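Molybdopterin biosynthesis moeA protein (Pyrococcus horikoshii, PDB 1WU2) belongs to the MoeA family of molybdenum cofactor biosynthesis and probably acts in inserting molybdenum into molybdopterin. Local coordinates at the interface of chains A and B. Numbering follows the deposited sequence. Chains: chain A/B, molybdopterin biosynthesis moeA protein.

The interface of chains A and B. Residues chain A 148, 154-155, 164-165, 167-168, 171; chain B 366-367, 370.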
loop_
_atom_site.group_PDB
_atom_site.type_symbol
_atom_site.label_atom_id
_atom_site.label_comp_id
_atom_site.label_asym_id
_atom_site.label_seq_id
_atom_site.Cartn_x
_atom_site.Cartn_y
_atom_site.Cartn_z
ATOM N N VAL A 148 -20.249 15.437 -8.460
ATOM C CA VAL A 148 -20.313 16.022 -7.118
ATOM C C VAL A 148 -21.199 17.265 -7.152
ATOM O O VAL A 148 -21.147 18.036 -8.106
ATOM C CB VAL A 148 -18.906 16.385 -6.545
ATOM C CG1 VAL A 148 -18.042 15.144 -6.420
ATOM C CG2 VAL A 148 -18.202 17.449 -7.389
ATOM N N VAL A 154 -16.633 15.696 -0.714
ATOM C CA VAL A 154 -16.084 14.798 -1.733
ATOM C C VAL A 154 -14.962 13.911 -1.186
ATOM O O VAL A 154 -14.747 12.808 -1.681
ATOM C CB VAL A 154 -15.575 15.583 -2.977
ATOM C CG1 VAL A 154 -16.654 16.526 -3.488
ATOM C CG2 VAL A 154 -14.293 16.364 -2.670
ATOM N N LEU A 155 -14.244 14.407 -0.181
ATOM C CA LEU A 155 -13.199 13.638 0.494
ATOM C C LEU A 155 -13.263 13.880 1.998
ATOM O O LEU A 155 -13.232 15.025 2.446
ATOM C CB LEU A 155 -11.817 14.038 -0.022
ATOM C CG LEU A 155 -11.448 13.571 -1.431
ATOM C CD1 LEU A 155 -10.233 14.334 -1.936
ATOM C CD2 LEU A 155 -11.189 12.078 -1.456
ATOM N N GLN A 164 -6.425 9.269 -7.810
ATOM C CA GLN A 164 -7.800 9.653 -8.140
ATOM C C GLN A 164 -8.347 10.730 -7.195
ATOM O O GLN A 164 -9.136 11.586 -7.616
ATOM C CB GLN A 164 -8.743 8.429 -8.195
ATOM C CG GLN A 164 -8.941 7.655 -6.875
ATOM C CD GLN A 164 -8.192 6.326 -6.844
ATOM O OE1 GLN A 164 -6.964 6.302 -6.925
ATOM N NE2 GLN A 164 -8.929 5.221 -6.720
ATOM N N ASP A 165 -7.924 10.694 -5.931
ATOM C CA ASP A 165 -8.289 11.733 -4.964
ATOM C C ASP A 165 -7.653 13.073 -5.337
ATOM O O ASP A 165 -8.286 14.120 -5.220
ATOM C CB ASP A 165 -7.852 11.350 -3.542
ATOM C CG ASP A 165 -8.415 10.011 -3.082
ATOM O OD1 ASP A 165 -9.444 9.563 -3.624
ATOM O OD2 ASP A 165 -7.892 9.335 -2.170
ATOM N N ALA A 167 -6.827 14.048 -8.260
ATOM C CA ALA A 167 -7.486 14.499 -9.477
ATOM C C ALA A 167 -8.792 15.217 -9.154
ATOM O O ALA A 167 -9.137 16.203 -9.804
ATOM C CB ALA A 167 -7.751 13.315 -10.390
HETATM N N MSE A 168 -9.515 14.711 -8.156
HETATM C CA MSE A 168 -10.752 15.333 -7.688
HETATM C C MSE A 168 -10.446 16.684 -7.070
HETATM O O MSE A 168 -11.257 17.602 -7.159
HETATM C CB MSE A 168 -11.459 14.447 -6.657
HETATM C CG MSE A 168 -12.716 15.063 -6.037
HETATM SE SE MSE A 168 -14.107 15.429 -7.350
HETATM C CE MSE A 168 -14.982 13.660 -7.331
ATOM N N ALA A 171 -10.077 19.036 -9.815
ATOM C CA ALA A 171 -11.409 19.301 -10.353
ATOM C C ALA A 171 -12.127 20.379 -9.544
ATOM O O ALA A 171 -12.949 21.117 -10.089
ATOM C CB ALA A 171 -12.243 18.014 -10.388
ATOM N N LEU B 366 -15.760 11.248 -11.621
ATOM C CA LEU B 366 -14.542 10.970 -10.869
ATOM C C LEU B 366 -14.846 10.360 -9.495
ATOM O O LEU B 366 -14.030 9.625 -8.948
ATOM C CB LEU B 366 -13.777 12.285 -10.684
ATOM C CG LEU B 366 -12.270 12.299 -10.424
ATOM C CD1 LEU B 366 -11.553 11.199 -11.180
ATOM C CD2 LEU B 366 -11.697 13.667 -10.805
ATOM N N SER B 367 -16.027 10.664 -8.956
ATOM C CA SER B 367 -16.424 10.278 -7.600
ATOM C C SER B 367 -16.511 8.766 -7.367
ATOM O O SER B 367 -16.357 8.308 -6.235
ATOM C CB SER B 367 -17.774 10.914 -7.251
ATOM O OG SER B 367 -18.815 10.393 -8.070
ATOM N N LEU B 370 -13.229 7.489 -6.314
ATOM C CA LEU B 370 -13.002 7.845 -4.910
ATOM C C LEU B 370 -13.699 6.873 -3.952
ATOM O O LEU B 370 -13.207 6.610 -2.854
ATOM C CB LEU B 370 -13.487 9.273 -4.628
ATOM C CG LEU B 370 -12.463 10.382 -4.864
ATOM C CD1 LEU B 370 -12.068 10.480 -6.330
ATOM C CD2 LEU B 370 -13.007 11.713 -4.375
HETATM O O HOH W 1 -11.531 8.934 -1.345
#
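B:Leu370 pushes its forked tip between A:Leu155 and the selenomethionine A:Met168, and it buries more of its own surface against the partner than any other residue of the patch. Its CD2 methyl meets A:Leu155 CD2 at 3.5 Å, a tight fit in which the two side chains cross at about a right angle. The same methyl lies 3.8 Å from CG of A:Met168. With CG anti to the backbone N (chi1 176°), A:Met168 then bends at chi2 and chi3, which carries its terminal methyl CE to the backbone of B:Ser367, 3.7 Å from CA. This CE also touches CB of B:Leu366. B:Leu366 lies alongside helix 163-171, its CD2 3.7 Å from A:Met168 CA and also reaching CB of A:Ala167.

Towards the rim, the methyls of B:Leu370 abut backbone oxygens: CD1 lies 3.4 Å from A:Gln164 O, and CD2 approaches A:Val154 O. The carboxylate of A:Asp165 leans against the same leucine, its OD1 3.4 Å from CG. Polar linkage between the chains here runs through water 1, placed 3.2 Å from both A:Asp165 OD1 and B:Leu370 O.

Helix 163-171 of chain A, with the nearby 154-155 segment, thus forms a greasy seat for the short helix 367-370 of chain B and B:Leu366 just before it. The patch joins the MoeA N-terminal region of one subunit to the C-terminal region of the other, and two-fold symmetry repeats it with the chains exchanged, consistent with the dimer expected of MoeA proteins, though the coordinates alone do not establish it in solution.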